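Local coordinates for protein LbaCas13a H328A (C2c2) (Lachnospiraceae bacterium NK4A179, PDB 5WLH) that binds CRISPR guide RNA and, as a Cas13a (C2c2) enzyme, probably processes pre-crRNA and cleaves target RNA, at residues 331-344 with 422-434. Numbering follows the deposited sequence.
Sequences AAARRVDNREFIKL and VTEFKARTGYLSE. With nucleotides of chain B.
Gly430 packs against the end of helix 327-335, its CA 3.3 Å from Arg334 O in a CA-H...O contact. The motif is a roughly antiparallel helix pair, 331-335 against 429-434 (148° between the axes), followed by a single beta bridge between Glu340 and Arg428. The tight part lies at that bridge. Phe341 N donates to Ala427 O (2.6 Å), and Thr429 N, in the first turn of its helix, donates to Arg339 O (2.9 Å). A water joins Asp337 O and Arg339 O to Gly430 N. Leu432 CD1 sits over one face of the Phe341 ring, 3.6 Å from its centroid, a CH-pi contact; chi1 of -172° turns that ring away from its own backbone N. Arg334 bridges to Asp315 and Glu434 to Arg303. The looser side carries exposed Glu340, whose OE2 stays 4.1 Å from like-charged Glu424 OE1. Toward the guide RNA, the G5 base of chain B lies over one face of the Phe425 ring, C6 3.4 Å from Phe425 CG. Replacing Phe425 by an alanine would probably leave that base without the ring against its face. Nearby, Arg335 NH1 lies 2.8 Å from N7 of A3 of chain B.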
loop_
_atom_site.group_PDB
_atom_site.type_symbol
_atom_site.label_atom_id
_atom_site.label_comp_id
_atom_site.label_asym_id
_atom_site.label_seq_id
_atom_site.Cartn_x
_atom_site.Cartn_y
_atom_site.Cartn_z
ATOM N N ALA A 331 -20.011 10.401 -25.654
ATOM C CA ALA A 331 -19.412 9.292 -24.918
ATOM C C ALA A 331 -20.466 8.261 -24.553
ATOM O O ALA A 331 -20.276 7.057 -24.767
ATOM C CB ALA A 331 -18.713 9.823 -23.666
ATOM N N ALA A 332 -21.598 8.726 -24.010
ATOM C CA ALA A 332 -22.695 7.826 -23.676
ATOM C C ALA A 332 -23.191 7.084 -24.907
ATOM O O ALA A 332 -23.573 5.911 -24.821
ATOM C CB ALA A 332 -23.835 8.609 -23.028
ATOM N N ALA A 333 -23.165 7.745 -26.067
ATOM C CA ALA A 333 -23.672 7.133 -27.290
ATOM C C ALA A 333 -22.780 5.991 -27.762
ATOM O O ALA A 333 -23.280 4.935 -28.165
ATOM C CB ALA A 333 -23.811 8.191 -28.385
ATOM N N ARG A 334 -21.455 6.176 -27.725
ATOM C CA ARG A 334 -20.575 5.111 -28.196
ATOM C C ARG A 334 -20.613 3.899 -27.276
ATOM O O ARG A 334 -20.375 2.776 -27.733
ATOM C CB ARG A 334 -19.137 5.610 -28.338
ATOM C CG ARG A 334 -18.998 6.983 -28.961
ATOM C CD ARG A 334 -19.308 6.980 -30.449
ATOM N NE ARG A 334 -19.326 8.342 -30.978
ATOM C CZ ARG A 334 -19.321 8.642 -32.273
ATOM N NH1 ARG A 334 -19.300 7.671 -33.182
ATOM N NH2 ARG A 334 -19.334 9.913 -32.655
ATOM N N ARG A 335 -20.921 4.102 -25.992
ATOM C CA ARG A 335 -20.992 2.988 -25.051
ATOM C C ARG A 335 -22.031 1.963 -25.491
ATOM O O ARG A 335 -21.768 0.755 -25.488
ATOM C CB ARG A 335 -21.308 3.502 -23.642
ATOM C CG ARG A 335 -21.360 2.404 -22.574
ATOM C CD ARG A 335 -22.063 2.865 -21.290
ATOM N NE ARG A 335 -22.627 1.739 -20.540
ATOM C CZ ARG A 335 -23.913 1.616 -20.209
ATOM N NH1 ARG A 335 -24.329 0.548 -19.537
ATOM N NH2 ARG A 335 -24.788 2.558 -20.543
ATOM N N VAL A 336 -23.224 2.428 -25.883
ATOM C CA VAL A 336 -24.271 1.513 -26.334
ATOM C C VAL A 336 -24.127 1.144 -27.802
ATOM O O VAL A 336 -25.008 0.467 -28.349
ATOM C CB VAL A 336 -25.679 2.098 -26.091
ATOM C CG1 VAL A 336 -26.086 1.927 -24.635
ATOM C CG2 VAL A 336 -25.739 3.561 -26.505
ATOM N N ASP A 337 -23.047 1.565 -28.457
ATOM C CA ASP A 337 -22.791 1.162 -29.833
ATOM C C ASP A 337 -22.292 -0.280 -29.878
ATOM O O ASP A 337 -21.510 -0.717 -29.028
ATOM C CB ASP A 337 -21.768 2.100 -30.472
ATOM C CG ASP A 337 -21.520 1.795 -31.933
ATOM O OD1 ASP A 337 -22.224 0.930 -32.493
ATOM O OD2 ASP A 337 -20.619 2.430 -32.526
ATOM N N ASN A 338 -22.739 -1.019 -30.891
ATOM C CA ASN A 338 -22.468 -2.445 -30.992
ATOM C C ASN A 338 -21.369 -2.782 -31.986
ATOM O O ASN A 338 -21.086 -3.964 -32.192
ATOM C CB ASN A 338 -23.744 -3.193 -31.373
ATOM C CG ASN A 338 -24.375 -3.876 -30.193
ATOM O OD1 ASN A 338 -23.695 -4.567 -29.432
ATOM N ND2 ASN A 338 -25.681 -3.684 -30.020
ATOM N N ARG A 339 -20.745 -1.781 -32.593
ATOM C CA ARG A 339 -19.678 -2.015 -33.553
ATOM C C ARG A 339 -18.555 -2.840 -32.930
ATOM O O ARG A 339 -18.192 -2.651 -31.764
ATOM C CB ARG A 339 -19.134 -0.675 -34.041
ATOM C CG ARG A 339 -18.327 -0.747 -35.307
ATOM C CD ARG A 339 -18.158 0.629 -35.909
ATOM N NE ARG A 339 -19.215 1.557 -35.514
ATOM C CZ ARG A 339 -19.393 2.746 -36.077
ATOM N NH1 ARG A 339 -18.580 3.132 -37.052
ATOM N NH2 ARG A 339 -20.374 3.547 -35.673
ATOM N N GLU A 340 -18.003 -3.759 -33.715
ATOM C CA GLU A 340 -16.912 -4.612 -33.272
ATOM C C GLU A 340 -15.593 -4.015 -33.742
ATOM O O GLU A 340 -15.463 -3.640 -34.909
ATOM C CB GLU A 340 -17.080 -6.034 -33.813
ATOM C CG GLU A 340 -18.435 -6.628 -33.504
ATOM C CD GLU A 340 -18.472 -8.129 -33.694
ATOM O OE1 GLU A 340 -17.571 -8.669 -34.377
ATOM O OE2 GLU A 340 -19.407 -8.768 -33.159
ATOM N N PHE A 341 -14.622 -3.905 -32.825
ATOM C CA PHE A 341 -13.310 -3.390 -33.209
ATOM C C PHE A 341 -12.529 -4.409 -34.028
ATOM O O PHE A 341 -11.887 -4.056 -35.025
ATOM C CB PHE A 341 -12.523 -2.992 -31.953
ATOM C CG PHE A 341 -11.223 -2.276 -32.232
ATOM C CD1 PHE A 341 -11.223 -0.986 -32.721
ATOM C CD2 PHE A 341 -10.005 -2.889 -31.958
ATOM C CE1 PHE A 341 -10.041 -0.319 -32.959
ATOM C CE2 PHE A 341 -8.809 -2.219 -32.182
ATOM C CZ PHE A 341 -8.831 -0.928 -32.684
ATOM N N ILE A 342 -12.556 -5.671 -33.600
ATOM C CA ILE A 342 -11.985 -6.804 -34.313
ATOM C C ILE A 342 -13.013 -7.924 -34.316
ATOM O O ILE A 342 -13.923 -7.971 -33.485
ATOM C CB ILE A 342 -10.675 -7.324 -33.678
ATOM C CG1 ILE A 342 -10.890 -7.640 -32.194
ATOM C CG2 ILE A 342 -9.549 -6.329 -33.859
ATOM C CD1 ILE A 342 -9.736 -8.414 -31.597
ATOM N N LYS A 343 -12.855 -8.836 -35.265
ATOM C CA LYS A 343 -13.653 -10.054 -35.287
ATOM C C LYS A 343 -12.957 -11.099 -34.415
ATOM O O LYS A 343 -11.807 -11.469 -34.670
ATOM C CB LYS A 343 -13.862 -10.540 -36.728
ATOM C CG LYS A 343 -12.586 -10.904 -37.501
ATOM C CD LYS A 343 -12.282 -12.403 -37.406
ATOM C CE LYS A 343 -10.800 -12.676 -37.601
ATOM N NZ LYS A 343 -10.415 -13.935 -36.913
ATOM N N LEU A 344 -13.627 -11.534 -33.375
ATOM C CA LEU A 344 -12.978 -12.537 -32.547
ATOM C C LEU A 344 -13.062 -13.911 -33.216
ATOM O O LEU A 344 -14.101 -14.261 -33.778
ATOM C CB LEU A 344 -13.631 -12.590 -31.174
ATOM C CG LEU A 344 -13.405 -11.335 -30.327
ATOM C CD1 LEU A 344 -14.128 -11.473 -29.016
ATOM C CD2 LEU A 344 -11.918 -11.127 -30.116
ATOM N N VAL A 422 -9.709 -13.253 -23.527
ATOM C CA VAL A 422 -10.456 -12.794 -24.695
ATOM C C VAL A 422 -11.929 -12.689 -24.320
ATOM O O VAL A 422 -12.541 -13.673 -23.885
ATOM C CB VAL A 422 -10.252 -13.752 -25.881
ATOM C CG1 VAL A 422 -11.178 -13.380 -27.043
ATOM C CG2 VAL A 422 -8.766 -13.797 -26.325
ATOM N N THR A 423 -12.510 -11.497 -24.474
ATOM C CA THR A 423 -13.929 -11.285 -24.204
ATOM C C THR A 423 -14.530 -10.441 -25.312
ATOM O O THR A 423 -13.846 -9.608 -25.917
ATOM C CB THR A 423 -14.199 -10.572 -22.863
ATOM O OG1 THR A 423 -13.656 -9.247 -22.916
ATOM C CG2 THR A 423 -13.583 -11.326 -21.693
ATOM N N GLU A 424 -15.827 -10.630 -25.550
ATOM C CA GLU A 424 -16.474 -9.819 -26.572
ATOM C C GLU A 424 -16.590 -8.359 -26.140
ATOM O O GLU A 424 -16.437 -7.456 -26.969
ATOM C CB GLU A 424 -17.846 -10.387 -26.934
ATOM C CG GLU A 424 -18.631 -9.475 -27.891
ATOM C CD GLU A 424 -17.836 -9.085 -29.146
ATOM O OE1 GLU A 424 -17.772 -7.871 -29.478
ATOM O OE2 GLU A 424 -17.273 -9.990 -29.803
ATOM N N PHE A 425 -16.853 -8.087 -24.856
ATOM C CA PHE A 425 -17.061 -6.683 -24.495
ATOM C C PHE A 425 -15.806 -5.852 -24.747
ATOM O O PHE A 425 -15.907 -4.687 -25.151
ATOM C CB PHE A 425 -17.573 -6.562 -23.055
ATOM C CG PHE A 425 -16.500 -6.612 -21.976
ATOM C CD1 PHE A 425 -15.812 -5.468 -21.611
ATOM C CD2 PHE A 425 -16.255 -7.785 -21.279
ATOM C CE1 PHE A 425 -14.864 -5.499 -20.602
ATOM C CE2 PHE A 425 -15.306 -7.833 -20.266
ATOM C CZ PHE A 425 -14.602 -6.673 -19.933
ATOM N N LYS A 426 -14.625 -6.441 -24.575
ATOM C CA LYS A 426 -13.383 -5.714 -24.806
ATOM C C LYS A 426 -13.068 -5.560 -26.277
ATOM O O LYS A 426 -12.150 -4.815 -26.619
ATOM C CB LYS A 426 -12.210 -6.424 -24.139
ATOM C CG LYS A 426 -12.220 -6.330 -22.659
ATOM C CD LYS A 426 -10.797 -6.255 -22.154
ATOM C CE LYS A 426 -10.815 -5.959 -20.680
ATOM N NZ LYS A 426 -9.843 -6.823 -19.994
ATOM N N ALA A 427 -13.768 -6.289 -27.142
ATOM C CA ALA A 427 -13.582 -6.168 -28.577
ATOM C C ALA A 427 -14.549 -5.185 -29.217
ATOM O O ALA A 427 -14.526 -5.039 -30.444
ATOM C CB ALA A 427 -13.728 -7.540 -29.246
ATOM N N ARG A 428 -15.411 -4.538 -28.428
ATOM C CA ARG A 428 -16.355 -3.554 -28.950
ATOM C C ARG A 428 -15.658 -2.214 -29.140
ATOM O O ARG A 428 -14.945 -1.744 -28.248
ATOM C CB ARG A 428 -17.551 -3.381 -28.009
ATOM C CG ARG A 428 -18.323 -4.661 -27.718
ATOM C CD ARG A 428 -19.739 -4.371 -27.201
ATOM N NE ARG A 428 -20.036 -5.102 -25.960
ATOM C CZ ARG A 428 -20.386 -6.388 -25.903
ATOM N NH1 ARG A 428 -20.499 -7.100 -27.017
ATOM N NH2 ARG A 428 -20.629 -6.963 -24.731
ATOM N N THR A 429 -15.876 -1.591 -30.298
ATOM C CA THR A 429 -15.218 -0.318 -30.576
ATOM C C THR A 429 -15.563 0.725 -29.522
ATOM O O THR A 429 -14.695 1.505 -29.100
ATOM C CB THR A 429 -15.603 0.175 -31.969
ATOM O OG1 THR A 429 -15.221 -0.818 -32.923
ATOM C CG2 THR A 429 -14.864 1.468 -32.294
ATOM N N GLY A 430 -16.823 0.752 -29.082
ATOM C CA GLY A 430 -17.244 1.745 -28.102
ATOM C C GLY A 430 -16.696 1.492 -26.712
ATOM O O GLY A 430 -16.570 2.423 -25.910
ATOM N N TYR A 431 -16.401 0.233 -26.384
ATOM C CA TYR A 431 -15.654 -0.021 -25.156
ATOM C C TYR A 431 -14.294 0.658 -25.225
ATOM O O TYR A 431 -13.865 1.328 -24.278
ATOM C CB TYR A 431 -15.477 -1.523 -24.935
ATOM C CG TYR A 431 -14.480 -1.836 -23.843
ATOM C CD1 TYR A 431 -14.876 -1.885 -22.517
ATOM C CD2 TYR A 431 -13.137 -2.066 -24.140
ATOM C CE1 TYR A 431 -13.959 -2.171 -21.499
ATOM C CE2 TYR A 431 -12.218 -2.342 -23.140
ATOM C CZ TYR A 431 -12.640 -2.397 -21.829
ATOM O OH TYR A 431 -11.729 -2.687 -20.853
ATOM N N LEU A 432 -13.597 0.477 -26.346
ATOM C CA LEU A 432 -12.252 1.015 -26.493
ATOM C C LEU A 432 -12.260 2.533 -26.582
ATOM O O LEU A 432 -11.415 3.202 -25.971
ATOM C CB LEU A 432 -11.594 0.425 -27.732
ATOM C CG LEU A 432 -11.426 -1.085 -27.656
ATOM C CD1 LEU A 432 -10.929 -1.587 -28.980
ATOM C CD2 LEU A 432 -10.454 -1.451 -26.532
ATOM N N SER A 433 -13.171 3.101 -27.374
ATOM C CA SER A 433 -13.169 4.549 -27.510
ATOM C C SER A 433 -13.396 5.213 -26.161
ATOM O O SER A 433 -12.751 6.219 -25.848
ATOM C CB SER A 433 -14.213 5.009 -28.538
ATOM O OG SER A 433 -15.528 4.733 -28.134
ATOM N N GLU A 434 -14.280 4.648 -25.333
ATOM C CA GLU A 434 -14.562 5.287 -24.055
ATOM C C GLU A 434 -13.478 4.991 -23.024
ATOM O O GLU A 434 -13.173 5.857 -22.199
ATOM C CB GLU A 434 -15.947 4.878 -23.574
ATOM C CG GLU A 434 -17.036 5.319 -24.578
ATOM C CD GLU A 434 -16.684 6.633 -25.263
ATOM O OE1 GLU A 434 -16.594 6.656 -26.513
ATOM O OE2 GLU A 434 -16.478 7.648 -24.550
ATOM P P G B 5 -13.599 -1.786 -15.330
ATOM O OP1 G B 5 -12.258 -1.639 -14.699
ATOM O OP2 G B 5 -13.830 -1.251 -16.698
ATOM O "O5'" G B 5 -13.984 -3.316 -15.380
ATOM C "C5'" G B 5 -13.883 -4.147 -14.238
ATOM C "C4'" G B 5 -14.402 -5.526 -14.568
ATOM O "O4'" G B 5 -15.832 -5.443 -14.824
ATOM C "C3'" G B 5 -13.844 -6.159 -15.836
ATOM O "O3'" G B 5 -12.580 -6.775 -15.640
ATOM C "C2'" G B 5 -14.933 -7.160 -16.203
ATOM O "O2'" G B 5 -14.841 -8.301 -15.363
ATOM C "C1'" G B 5 -16.192 -6.372 -15.835
ATOM N N9 G B 5 -16.699 -5.606 -16.987
ATOM C C8 G B 5 -16.357 -4.323 -17.345
ATOM N N7 G B 5 -16.973 -3.897 -18.420
ATOM C C5 G B 5 -17.771 -4.975 -18.790
ATOM C C6 G B 5 -18.662 -5.107 -19.887
ATOM O O6 G B 5 -18.910 -4.266 -20.758
ATOM N N1 G B 5 -19.258 -6.364 -19.897
ATOM C C2 G B 5 -19.030 -7.360 -18.971
ATOM N N2 G B 5 -19.703 -8.503 -19.139
ATOM N N3 G B 5 -18.194 -7.260 -17.938
ATOM C C4 G B 5 -17.607 -6.041 -17.926
ATOM P P A B 3 -19.919 6.835 -18.923
ATOM O OP1 A B 3 -18.637 6.154 -19.248
ATOM O OP2 A B 3 -20.974 6.990 -19.957
ATOM O "O5'" A B 3 -20.646 6.123 -17.708
ATOM C "C5'" A B 3 -20.418 4.772 -17.445
ATOM C "C4'" A B 3 -20.207 4.556 -15.977
ATOM O "O4'" A B 3 -21.480 4.200 -15.380
ATOM C "C3'" A B 3 -19.286 3.385 -15.681
ATOM O "O3'" A B 3 -17.929 3.787 -15.611
ATOM C "C2'" A B 3 -19.848 2.814 -14.397
ATOM O "O2'" A B 3 -19.461 3.621 -13.296
ATOM C "C1'" A B 3 -21.344 3.029 -14.625
ATOM N N9 A B 3 -21.963 1.950 -15.414
ATOM C C8 A B 3 -22.575 2.078 -16.650
ATOM N N7 A B 3 -23.069 0.951 -17.112
ATOM C C5 A B 3 -22.759 0.027 -16.117
ATOM C C6 A B 3 -23.023 -1.347 -15.985
ATOM N N6 A B 3 -23.658 -2.051 -16.926
ATOM N N1 A B 3 -22.600 -1.982 -14.865
ATOM C C2 A B 3 -21.957 -1.261 -13.935
ATOM N N3 A B 3 -21.658 0.038 -13.949
ATOM C C4 A B 3 -22.089 0.628 -15.070
ATOM P P A B 6 -11.366 -6.500 -16.653
ATOM O OP1 A B 6 -11.818 -5.610 -17.734
ATOM O OP2 A B 6 -10.741 -7.824 -16.950
ATOM O "O5'" A B 6 -10.298 -5.698 -15.768
ATOM C "C5'" A B 6 -10.456 -4.300 -15.520
ATOM C "C4'" A B 6 -9.953 -3.927 -14.137
ATOM O "O4'" A B 6 -10.782 -4.553 -13.138
ATOM C "C3'" A B 6 -8.552 -4.405 -13.791
ATOM O "O3'" A B 6 -7.562 -3.541 -14.294
ATOM C "C2'" A B 6 -8.585 -4.469 -12.274
ATOM O "O2'" A B 6 -8.530 -3.151 -11.730
ATOM C "C1'" A B 6 -9.998 -4.979 -12.048
ATOM N N9 A B 6 -10.088 -6.444 -11.980
ATOM C C8 A B 6 -10.798 -7.265 -12.821
ATOM N N7 A B 6 -10.740 -8.527 -12.485
ATOM C C5 A B 6 -9.947 -8.524 -11.341
ATOM C C6 A B 6 -9.514 -9.552 -10.504
ATOM N N6 A B 6 -9.844 -10.837 -10.710
ATOM N N1 A B 6 -8.746 -9.212 -9.437
ATOM C C2 A B 6 -8.421 -7.926 -9.240
ATOM N N3 A B 6 -8.762 -6.869 -9.979
ATOM C C4 A B 6 -9.541 -7.241 -11.012
HETATM O O HOH W 1 -18.940 -0.593 -30.204
HETATM O O HOH W 2 -15.080 -0.390 -35.473
#